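Local coordinates for ribosomal protein uL16 3-hydroxylase (Escherichia coli, PDB 4CCL) that hydroxylates an arginine of ribosomal protein uL16 as an iron- and 2-oxoglutarate-dependent oxygenase that works as a homodimer, at residues B[11-14]-B[15-19]; B[93-96]-B[97-100]; B[210-213]-B[214-218]; B[294-298]-B[299-303]. All coordinates share one frame; numbering follows the deposited sequence.

All four contacts are local, made by neighbouring turns of one chain. Contacts 1, 2 and 4 are partly buried and lie at the ends of helices 9-15, 91-94 and 290-298. Contact 3 lies within helix 207-220 and is mostly buried. Contacts 2 and 3 belong to the JmjC region, on opposite sides of the chain's centre. Contact 4 is in the winged-helix region and has more exposed residues. Contacts 1 and 3 both touch the second subunit, but differently: contact 1 adds polar bonds to packing, whereas contact 3 meets it by packing of its apolar side chains. Contact 1 alone has a salt bridge between its segments. Contacts 2 and 4 rest on turn bonds and apolar packing.

Contact 1 (B[11-14]-B[15-19]); sequences DFLE and RHWQK. With SO4 (sulfate ion), chain M.
Arg15 joins the carboxylate of Asp11, one helical turn back, to a bound sulfate, using different parts of its guanidinium edge. NE and NH2 face Asp11 in a salt bridge. Arg15 NH2 meets the syn lone pair of Asp11 OD2 at 2.9 Å, while NE turns to OD1. The carboxylate and guanidinium planes are 36° apart, so the pair is not coplanar. Arg15 NH1 bonds sulfate O2 at 2.8 Å, and His16 NE2 reaches sulfate O4 at 2.6 Å. The ion probably comes from the crystallisation liquor. With an alanine in place of Asp11, NE and NH2 of Arg15 would probably lose their charged mate, and the guanidinium would be less firmly set, held here by the sulfate.

This is the C-terminal end of helix 9-15, which leads toward strand 22-24, an outermost strand, within this chain, of the eight-stranded antiparallel sheet. Phe12 O takes two backbone donors from opposite faces of its plane: His16 N at 2.8 Å and Trp17 N at 3.0 Å. Lys19 curls back over this end. Its NZ bonds Trp17 O at 2.8 Å and reaches Leu13 O and Glu14 O weakly, each at 3.1 Å.

The apolar side is formed by Phe12 and Trp17. Phe12 CG stands opposite the backbone N (chi1 174°), which sends the ring along the chain until CE2 meets Trp17 CB at 3.9 Å. Tyr180 packs edge-to-face with Phe12, and Phe202 does so with Trp17. In the second subunit, Asp230 binds Trp17 NE1 and Pro231 O binds Lys19 NZ.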
loop_
_atom_site.group_PDB
_atom_site.type_symbol
_atom_site.label_atom_id
_atom_site.label_comp_id
_atom_site.label_asym_id
_atom_site.label_seq_id
_atom_site.Cartn_x
_atom_site.Cartn_y
_atom_site.Cartn_z
ATOM N N ASP B 11 -23.697 -32.879 -2.169
ATOM C CA ASP B 11 -23.977 -32.826 -3.597
ATOM C C ASP B 11 -23.819 -31.418 -4.155
ATOM O O ASP B 11 -23.297 -31.234 -5.255
ATOM C CB ASP B 11 -25.386 -33.343 -3.890
ATOM C CG ASP B 11 -25.807 -33.088 -5.323
ATOM O OD1 ASP B 11 -25.236 -33.724 -6.234
ATOM O OD2 ASP B 11 -26.698 -32.242 -5.541
ATOM N N PHE B 12 -24.275 -30.432 -3.391
ATOM C CA PHE B 12 -24.228 -29.042 -3.824
ATOM C C PHE B 12 -22.794 -28.538 -3.897
ATOM O O PHE B 12 -22.372 -27.980 -4.911
ATOM C CB PHE B 12 -25.041 -28.158 -2.878
ATOM C CG PHE B 12 -24.935 -26.693 -3.180
ATOM C CD1 PHE B 12 -25.729 -26.115 -4.155
ATOM C CD2 PHE B 12 -24.038 -25.892 -2.489
ATOM C CE1 PHE B 12 -25.635 -24.766 -4.435
ATOM C CE2 PHE B 12 -23.939 -24.541 -2.765
ATOM C CZ PHE B 12 -24.738 -23.977 -3.739
ATOM N N LEU B 13 -22.060 -28.736 -2.808
ATOM C CA LEU B 13 -20.661 -28.348 -2.727
ATOM C C LEU B 13 -19.853 -29.028 -3.819
ATOM O O LEU B 13 -18.944 -28.429 -4.390
ATOM C CB LEU B 13 -20.081 -28.708 -1.357
ATOM C CG LEU B 13 -20.650 -27.948 -0.159
ATOM C CD1 LEU B 13 -19.996 -28.398 1.139
ATOM C CD2 LEU B 13 -20.486 -26.455 -0.356
ATOM N N GLU B 14 -20.172 -30.287 -4.096
ATOM C CA GLU B 14 -19.436 -31.029 -5.109
ATOM C C GLU B 14 -19.738 -30.558 -6.537
ATOM O O GLU B 14 -18.830 -30.180 -7.277
ATOM C CB GLU B 14 -19.742 -32.524 -4.975
ATOM C CG GLU B 14 -18.591 -33.449 -5.339
ATOM C CD GLU B 14 -18.685 -33.973 -6.759
ATOM O OE1 GLU B 14 -18.519 -33.171 -7.703
ATOM O OE2 GLU B 14 -18.928 -35.187 -6.930
ATOM N N ARG B 15 -21.011 -30.583 -6.916
ATOM C CA ARG B 15 -21.424 -30.249 -8.284
ATOM C C ARG B 15 -21.613 -28.766 -8.632
ATOM O O ARG B 15 -21.369 -28.350 -9.764
ATOM C CB ARG B 15 -22.657 -31.064 -8.686
ATOM C CG ARG B 15 -22.403 -32.562 -8.674
ATOM C CD ARG B 15 -23.537 -33.346 -9.311
ATOM N NE ARG B 15 -24.807 -33.150 -8.620
ATOM C CZ ARG B 15 -25.819 -32.439 -9.108
ATOM N NH1 ARG B 15 -25.710 -31.857 -10.295
ATOM N NH2 ARG B 15 -26.938 -32.311 -8.410
ATOM N N HIS B 16 -22.062 -27.985 -7.659
ATOM C CA HIS B 16 -22.568 -26.636 -7.920
ATOM C C HIS B 16 -21.682 -25.473 -7.482
ATOM O O HIS B 16 -21.334 -24.623 -8.301
ATOM C CB HIS B 16 -24.028 -26.483 -7.487
ATOM C CG HIS B 16 -24.989 -27.164 -8.415
ATOM N ND1 HIS B 16 -25.786 -28.218 -8.018
ATOM C CD2 HIS B 16 -25.258 -26.958 -9.722
ATOM C CE1 HIS B 16 -26.515 -28.622 -9.042
ATOM N NE2 HIS B 16 -26.216 -27.875 -10.091
ATOM N N TRP B 17 -21.374 -25.410 -6.189
ATOM C CA TRP B 17 -20.701 -24.255 -5.602
ATOM C C TRP B 17 -19.465 -23.818 -6.382
ATOM O O TRP B 17 -18.584 -24.621 -6.686
ATOM C CB TRP B 17 -20.274 -24.604 -4.177
ATOM C CG TRP B 17 -19.393 -23.584 -3.548
ATOM C CD1 TRP B 17 -18.039 -23.649 -3.394
ATOM C CD2 TRP B 17 -19.801 -22.337 -2.987
ATOM N NE1 TRP B 17 -17.579 -22.519 -2.764
ATOM C CE2 TRP B 17 -18.646 -21.694 -2.507
ATOM C CE3 TRP B 17 -21.037 -21.697 -2.845
ATOM C CZ2 TRP B 17 -18.684 -20.446 -1.893
ATOM C CZ3 TRP B 17 -21.075 -20.457 -2.236
ATOM C CH2 TRP B 17 -19.906 -19.845 -1.767
ATOM N N GLN B 18 -19.433 -22.525 -6.704
ATOM C CA GLN B 18 -18.379 -21.908 -7.508
ATOM C C GLN B 18 -18.239 -22.534 -8.897
ATOM O O GLN B 18 -17.186 -22.431 -9.526
ATOM C CB GLN B 18 -17.039 -21.955 -6.768
ATOM C CG GLN B 18 -16.897 -20.928 -5.664
ATOM C CD GLN B 18 -16.195 -19.670 -6.135
ATOM O OE1 GLN B 18 -15.174 -19.736 -6.818
ATOM N NE2 GLN B 18 -16.745 -18.515 -5.778
ATOM N N LYS B 19 -19.304 -23.174 -9.375
ATOM C CA LYS B 19 -19.277 -23.815 -10.687
ATOM C C LYS B 19 -20.482 -23.451 -11.549
ATOM O O LYS B 19 -20.351 -22.748 -12.550
ATOM C CB LYS B 19 -19.183 -25.335 -10.536
ATOM C CG LYS B 19 -18.027 -25.796 -9.667
ATOM C CD LYS B 19 -18.027 -27.301 -9.487
ATOM C CE LYS B 19 -17.130 -27.705 -8.327
ATOM N NZ LYS B 19 -17.697 -27.253 -7.022
HETATM S S SO4 M . -28.842 -30.027 -11.492
HETATM O O1 SO4 M . -29.307 -30.215 -10.118
HETATM O O2 SO4 M . -27.914 -31.098 -11.844
HETATM O O3 SO4 M . -29.980 -30.054 -12.404
HETATM O O4 SO4 M . -28.166 -28.740 -11.622
#

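Contact 2 (B[93-96]-B[97-100]); sequences TAAL and MRPF
Met97 N donates to Ala94 O at 3.1 Å with an angle of 157° at the hydrogen. The donor stands 53° out of the carbonyl plane, so it does not lie on a lone pair. Arg98 N repeats the three-residue step to Ala95 O, but this bond is weak. Phe100 N to Met97 O, at 2.9 Å, continues the pattern. The chain thus passes from helix 91-94 into a tighter 3-10 turn.

Pro99 has no N-H to offer. Its CD lies against Leu96 O at 3.2 Å instead. The ring of Phe100 turns its edge to the same oxygen, with CD2 at 3.5 Å from Leu96 O. The first torsion of Phe100 (-66°) keeps CG beside its own backbone N and brings the ring back toward that carbonyl.

Arg98 folds back along the turn. One face of its guanidinium lies over Ala95 O, and NH2 comes within 3.4 Å of Ala95 CB. NH2 also has a weak bond to Met1 O at the N terminus. Met97, deposited as selenomethionine, rests CB at 3.4 Å and CG at 3.5 Å from Ala94 O. Its side chain then leads off toward Asn87 and Leu111. Leu96 packs on Tyr3, Phe28 and Tyr198, and Phe100 meets Phe132 and Val200 of the JmjC sheet.

The hydrogen bonds between the two segments are all backbone ones, while the buried side chains of Leu96 and Phe100 fasten the turn to the sheet by apolar packing.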
loop_
_atom_site.group_PDB
_atom_site.type_symbol
_atom_site.label_atom_id
_atom_site.label_comp_id
_atom_site.label_asym_id
_atom_site.label_seq_id
_atom_site.Cartn_x
_atom_site.Cartn_y
_atom_site.Cartn_z
ATOM N N THR B 93 -34.297 -11.547 10.721
ATOM C CA THR B 93 -33.622 -11.622 9.434
ATOM C C THR B 93 -32.261 -12.283 9.608
ATOM O O THR B 93 -31.848 -13.099 8.783
ATOM C CB THR B 93 -33.467 -10.230 8.782
ATOM O OG1 THR B 93 -34.761 -9.701 8.464
ATOM C CG2 THR B 93 -32.649 -10.328 7.504
ATOM N N ALA B 94 -31.579 -11.946 10.700
ATOM C CA ALA B 94 -30.285 -12.545 11.009
ATOM C C ALA B 94 -30.397 -14.059 11.106
ATOM O O ALA B 94 -29.464 -14.779 10.737
ATOM C CB ALA B 94 -29.723 -11.970 12.300
ATOM N N ALA B 95 -31.540 -14.537 11.593
ATOM C CA ALA B 95 -31.791 -15.980 11.659
ATOM C C ALA B 95 -31.651 -16.703 10.308
ATOM O O ALA B 95 -31.283 -17.877 10.266
ATOM C CB ALA B 95 -33.150 -16.259 12.269
ATOM N N LEU B 96 -31.940 -16.002 9.214
ATOM C CA LEU B 96 -31.850 -16.590 7.874
ATOM C C LEU B 96 -30.430 -17.017 7.495
ATOM O O LEU B 96 -30.244 -17.882 6.639
ATOM C CB LEU B 96 -32.385 -15.616 6.813
ATOM C CG LEU B 96 -33.718 -15.932 6.128
ATOM C CD1 LEU B 96 -33.838 -15.168 4.815
ATOM C CD2 LEU B 96 -33.874 -17.426 5.896
HETATM N N MSE B 97 -29.437 -16.401 8.127
HETATM C CA MSE B 97 -28.036 -16.641 7.799
HETATM C C MSE B 97 -27.546 -17.994 8.316
HETATM O O MSE B 97 -26.755 -18.670 7.655
HETATM C CB MSE B 97 -27.167 -15.515 8.368
HETATM C CG MSE B 97 -27.570 -14.127 7.900
HETATM SE SE MSE B 97 -26.421 -13.438 6.486
HETATM C CE MSE B 97 -24.795 -13.167 7.521
ATOM N N ARG B 98 -28.029 -18.379 9.494
ATOM C CA ARG B 98 -27.601 -19.610 10.174
ATOM C C ARG B 98 -27.530 -20.909 9.344
ATOM O O ARG B 98 -26.564 -21.657 9.476
ATOM C CB ARG B 98 -28.410 -19.836 11.462
ATOM C CG ARG B 98 -27.934 -19.008 12.648
ATOM C CD ARG B 98 -28.651 -19.394 13.939
ATOM N NE ARG B 98 -29.974 -18.783 14.054
ATOM C CZ ARG B 98 -31.093 -19.453 14.318
ATOM N NH1 ARG B 98 -31.061 -20.767 14.491
ATOM N NH2 ARG B 98 -32.248 -18.807 14.408
ATOM N N PRO B 99 -28.543 -21.190 8.500
ATOM C CA PRO B 99 -28.470 -22.423 7.702
ATOM C C PRO B 99 -27.273 -22.494 6.747
ATOM O O PRO B 99 -26.924 -23.582 6.291
ATOM C CB PRO B 99 -29.776 -22.394 6.900
ATOM C CG PRO B 99 -30.707 -21.603 7.735
ATOM C CD PRO B 99 -29.866 -20.549 8.385
ATOM N N PHE B 100 -26.655 -21.356 6.455
ATOM C CA PHE B 100 -25.584 -21.299 5.461
ATOM C C PHE B 100 -24.185 -21.501 6.044
ATOM O O PHE B 100 -23.185 -21.353 5.349
ATOM C CB PHE B 100 -25.681 -20.016 4.635
ATOM C CG PHE B 100 -26.916 -19.949 3.782
ATOM C CD1 PHE B 100 -26.947 -20.543 2.529
ATOM C CD2 PHE B 100 -28.054 -19.310 4.244
ATOM C CE1 PHE B 100 -28.085 -20.488 1.749
ATOM C CE2 PHE B 100 -29.195 -19.251 3.468
ATOM C CZ PHE B 100 -29.210 -19.840 2.219
#

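Contact 3 (B[210-213]-B[214-218]); sequences LISG and FADYV
Four backbone bonds, each 2.9 Å, join the two halves in a regular helical ladder: Phe214 N to Leu210 O, Ala215 N to Ile211 O, Asp216 N to Ser212 O, and Tyr217 N to Gly213 O. The first is almost straight, with 177° at the hydrogen. The last lies in the carbonyl plane of Gly213.

Across the halves, side chains mainly touch carbonyl oxygens. Ala215 CB lies 3.2 Å from Ile211 O. Ser212 and Asp216 mark the outer side of the helix. Their ends, Ser212 OG and Asp216 OD2, are 4.0 Å apart. Phe214 and Tyr217 both swing CG to the far side from the backbone N (chi1 -174° and 179°). Both rings thereby stand off the helix axis. One face of the Phe214 ring receives Val218 CG2 at 3.7 Å, near its rim, and Phe214 also packs on Ile258 of helix 244-258. Tyr217 meets the ring of Trp267 on helix 263-272, which also receives Leu210.

Ile211 packs on Phe214 of the second subunit, and Ala215 on Ala215 of that subunit. The small side chain of Ala215 is consistent with a close approach of the two helices. The pattern is that of an amphipathic helix in a homodimer interface: Ser212 and Asp216 lie on its polar side, while its apolar residues are shared between helices 244-258 and 263-272 and the partner subunit.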
loop_
_atom_site.group_PDB
_atom_site.type_symbol
_atom_site.label_atom_id
_atom_site.label_comp_id
_atom_site.label_asym_id
_atom_site.label_seq_id
_atom_site.Cartn_x
_atom_site.Cartn_y
_atom_site.Cartn_z
ATOM N N LEU B 210 -5.567 -7.410 -1.318
ATOM C CA LEU B 210 -4.742 -8.107 -0.345
ATOM C C LEU B 210 -3.457 -7.320 -0.185
ATOM O O LEU B 210 -3.161 -6.820 0.898
ATOM C CB LEU B 210 -4.421 -9.535 -0.802
ATOM C CG LEU B 210 -5.529 -10.590 -0.810
ATOM C CD1 LEU B 210 -5.005 -11.894 -1.395
ATOM C CD2 LEU B 210 -6.065 -10.812 0.591
ATOM N N ILE B 211 -2.688 -7.228 -1.265
ATOM C CA ILE B 211 -1.431 -6.487 -1.250
ATOM C C ILE B 211 -1.584 -5.037 -0.755
ATOM O O ILE B 211 -0.728 -4.542 -0.014
ATOM C CB ILE B 211 -0.710 -6.571 -2.622
ATOM C CG1 ILE B 211 0.777 -6.219 -2.489
ATOM C CG2 ILE B 211 -1.418 -5.717 -3.667
ATOM C CD1 ILE B 211 1.609 -6.630 -3.692
ATOM N N SER B 212 -2.683 -4.374 -1.121
ATOM C CA SER B 212 -2.941 -3.022 -0.620
ATOM C C SER B 212 -3.145 -3.012 0.895
ATOM O O SER B 212 -2.470 -2.267 1.623
ATOM C CB SER B 212 -4.164 -2.406 -1.300
ATOM O OG SER B 212 -4.414 -1.105 -0.802
ATOM N N GLY B 213 -4.077 -3.842 1.359
ATOM C CA GLY B 213 -4.358 -3.956 2.780
ATOM C C GLY B 213 -3.123 -4.248 3.611
ATOM O O GLY B 213 -2.857 -3.561 4.599
ATOM N N PHE B 214 -2.363 -5.260 3.203
ATOM C CA PHE B 214 -1.149 -5.639 3.917
ATOM C C PHE B 214 -0.090 -4.550 3.858
ATOM O O PHE B 214 0.648 -4.358 4.821
ATOM C CB PHE B 214 -0.573 -6.951 3.380
ATOM C CG PHE B 214 0.600 -7.465 4.173
ATOM C CD1 PHE B 214 0.470 -7.737 5.525
ATOM C CD2 PHE B 214 1.828 -7.681 3.568
ATOM C CE1 PHE B 214 1.542 -8.211 6.262
ATOM C CE2 PHE B 214 2.904 -8.157 4.299
ATOM C CZ PHE B 214 2.760 -8.422 5.648
ATOM N N ALA B 215 0.000 -3.850 2.730
ATOM C CA ALA B 215 0.934 -2.735 2.629
ATOM C C ALA B 215 0.582 -1.671 3.659
ATOM O O ALA B 215 1.463 -1.122 4.331
ATOM C CB ALA B 215 0.920 -2.149 1.235
ATOM N N ASP B 216 -0.712 -1.396 3.794
ATOM C CA ASP B 216 -1.168 -0.424 4.782
ATOM C C ASP B 216 -0.943 -0.908 6.218
ATOM O O ASP B 216 -0.667 -0.105 7.109
ATOM C CB ASP B 216 -2.631 -0.041 4.539
ATOM C CG ASP B 216 -2.793 0.923 3.375
ATOM O OD1 ASP B 216 -1.916 1.799 3.209
ATOM O OD2 ASP B 216 -3.789 0.806 2.627
ATOM N N TYR B 217 -1.050 -2.216 6.431
ATOM C CA TYR B 217 -0.767 -2.811 7.737
ATOM C C TYR B 217 0.701 -2.613 8.108
ATOM O O TYR B 217 1.022 -2.180 9.214
ATOM C CB TYR B 217 -1.113 -4.304 7.728
ATOM C CG TYR B 217 -0.845 -5.031 9.031
ATOM C CD1 TYR B 217 -1.679 -4.860 10.130
ATOM C CD2 TYR B 217 0.228 -5.904 9.156
ATOM C CE1 TYR B 217 -1.442 -5.528 11.322
ATOM C CE2 TYR B 217 0.471 -6.579 10.342
ATOM C CZ TYR B 217 -0.366 -6.385 11.421
ATOM O OH TYR B 217 -0.131 -7.051 12.603
ATOM N N VAL B 218 1.581 -2.939 7.165
ATOM C CA VAL B 218 3.021 -2.772 7.327
ATOM C C VAL B 218 3.398 -1.314 7.590
ATOM O O VAL B 218 4.190 -1.024 8.490
ATOM C CB VAL B 218 3.780 -3.291 6.084
ATOM C CG1 VAL B 218 5.223 -2.810 6.089
ATOM C CG2 VAL B 218 3.712 -4.809 6.015
#

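Contact 4 (B[294-298]-B[299-303]); sequences YDALK and QGEVL
Leu297 and Leu303 form the tight side of this contact. Their side chains cross at about a right angle, and Leu297 CD2 touches Leu303 CD2 at 3.9 Å. The same CD2 also lies 3.4 Å from Glu301 O, so this methyl lies between the helix end and the departing chain.

Helix 290-298 ends in order, with a Schellman motif. Gly300, with phi of 105°, turns the chain back. Gly300 N bonds Leu297 O at 3.0 Å, from above the carbonyl plane. Glu301 N makes a weak bond to Ala296 O, also at 3.0 Å. Gln299 N adds weak bonds to Asp295 O and Ala296 O.

The solvent side is looser and belongs to the exposed Lys298, Gln299 and Gly300. Gln299 CB lies against Asp295 O, while the chain runs extended beyond CG. Lys298 NZ has a long, weak ion pair with Glu352, which is also hydrogen-bonded to Tyr294 OH.

Glu301 bridges the two sides. Its CB sits 3.1 Å from Ala296 O, and the chain runs extended from CG (chi2 171°), which carries OE1 alongside Ala296 CB at 3.2 Å. With an alanine at Glu301, the arm beside Ala296 is gone, and a gap would probably open over that methyl group.

Beyond the turn the chain enters strand 303-305 of the winged-helix region. Strand 369-371 covers the apolar side: Phe371 packs on Ala296, Leu297 and Leu303, and Trp369 on Leu303. Backbone bonds tie Val302 to Glu372 and Leu303 to Leu342.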
loop_
_atom_site.group_PDB
_atom_site.type_symbol
_atom_site.label_atom_id
_atom_site.label_comp_id
_atom_site.label_asym_id
_atom_site.label_seq_id
_atom_site.Cartn_x
_atom_site.Cartn_y
_atom_site.Cartn_z
ATOM N N TYR B 294 -19.989 -11.284 35.219
ATOM C CA TYR B 294 -19.891 -12.570 35.901
ATOM C C TYR B 294 -21.246 -12.897 36.516
ATOM O O TYR B 294 -21.816 -13.959 36.257
ATOM C CB TYR B 294 -18.818 -12.515 36.999
ATOM C CG TYR B 294 -18.565 -13.830 37.723
ATOM C CD1 TYR B 294 -19.497 -14.355 38.617
ATOM C CD2 TYR B 294 -17.386 -14.538 37.525
ATOM C CE1 TYR B 294 -19.267 -15.545 39.274
ATOM C CE2 TYR B 294 -17.146 -15.731 38.184
ATOM C CZ TYR B 294 -18.092 -16.229 39.056
ATOM O OH TYR B 294 -17.860 -17.413 39.714
ATOM N N ASP B 295 -21.755 -11.972 37.324
ATOM C CA ASP B 295 -23.022 -12.165 38.017
ATOM C C ASP B 295 -24.181 -12.352 37.046
ATOM O O ASP B 295 -24.945 -13.303 37.182
ATOM C CB ASP B 295 -23.310 -11.008 38.977
ATOM C CG ASP B 295 -22.426 -11.040 40.212
ATOM O OD1 ASP B 295 -22.002 -12.142 40.618
ATOM O OD2 ASP B 295 -22.155 -9.958 40.776
ATOM N N ALA B 296 -24.302 -11.450 36.071
ATOM C CA ALA B 296 -25.367 -11.540 35.073
ATOM C C ALA B 296 -25.399 -12.913 34.419
ATOM O O ALA B 296 -26.456 -13.529 34.309
ATOM C CB ALA B 296 -25.205 -10.466 34.011
ATOM N N LEU B 297 -24.233 -13.394 34.001
ATOM C CA LEU B 297 -24.142 -14.712 33.382
ATOM C C LEU B 297 -24.519 -15.833 34.352
ATOM O O LEU B 297 -25.324 -16.704 34.020
ATOM C CB LEU B 297 -22.745 -14.944 32.812
ATOM C CG LEU B 297 -22.448 -14.175 31.525
ATOM C CD1 LEU B 297 -21.031 -14.449 31.057
ATOM C CD2 LEU B 297 -23.456 -14.541 30.444
ATOM N N LYS B 298 -23.945 -15.801 35.551
ATOM C CA LYS B 298 -24.251 -16.806 36.569
ATOM C C LYS B 298 -25.694 -16.699 37.061
ATOM O O LYS B 298 -26.234 -17.646 37.635
ATOM C CB LYS B 298 -23.280 -16.695 37.746
ATOM C CG LYS B 298 -21.904 -17.280 37.467
ATOM C CD LYS B 298 -21.964 -18.797 37.382
ATOM C CE LYS B 298 -20.693 -19.375 36.778
ATOM N NZ LYS B 298 -19.481 -19.057 37.583
ATOM N N GLN B 299 -26.316 -15.548 36.817
ATOM C CA GLN B 299 -27.695 -15.306 37.224
ATOM C C GLN B 299 -28.649 -15.903 36.195
ATOM O O GLN B 299 -29.865 -15.876 36.371
ATOM C CB GLN B 299 -27.941 -13.801 37.354
ATOM C CG GLN B 299 -29.139 -13.400 38.195
ATOM C CD GLN B 299 -29.310 -11.894 38.261
ATOM O OE1 GLN B 299 -28.711 -11.156 37.478
ATOM N NE2 GLN B 299 -30.127 -11.430 39.200
ATOM N N GLY B 300 -28.087 -16.444 35.118
ATOM C CA GLY B 300 -28.878 -17.083 34.082
ATOM C C GLY B 300 -29.030 -16.263 32.812
ATOM O O GLY B 300 -29.448 -16.788 31.780
ATOM N N GLU B 301 -28.687 -14.978 32.881
ATOM C CA GLU B 301 -28.790 -14.094 31.720
ATOM C C GLU B 301 -27.871 -14.536 30.583
ATOM O O GLU B 301 -26.814 -15.119 30.815
ATOM C CB GLU B 301 -28.505 -12.639 32.107
ATOM C CG GLU B 301 -29.697 -11.910 32.710
ATOM C CD GLU B 301 -29.327 -10.554 33.282
ATOM O OE1 GLU B 301 -28.359 -10.484 34.065
ATOM O OE2 GLU B 301 -30.010 -9.560 32.954
ATOM N N VAL B 302 -28.282 -14.250 29.354
ATOM C CA VAL B 302 -27.603 -14.771 28.172
ATOM C C VAL B 302 -26.922 -13.674 27.335
ATOM O O VAL B 302 -27.410 -12.547 27.254
ATOM C CB VAL B 302 -28.586 -15.643 27.340
ATOM C CG1 VAL B 302 -28.445 -15.402 25.847
ATOM C CG2 VAL B 302 -28.413 -17.118 27.685
ATOM N N LEU B 303 -25.778 -14.013 26.743
ATOM C CA LEU B 303 -24.982 -13.071 25.961
ATOM C C LEU B 303 -25.140 -13.353 24.471
ATOM O O LEU B 303 -24.951 -14.484 24.029
ATOM C CB LEU B 303 -23.510 -13.209 26.350
ATOM C CG LEU B 303 -22.627 -11.969 26.521
ATOM C CD1 LEU B 303 -23.351 -10.694 26.134
ATOM C CD2 LEU B 303 -22.110 -11.874 27.948
#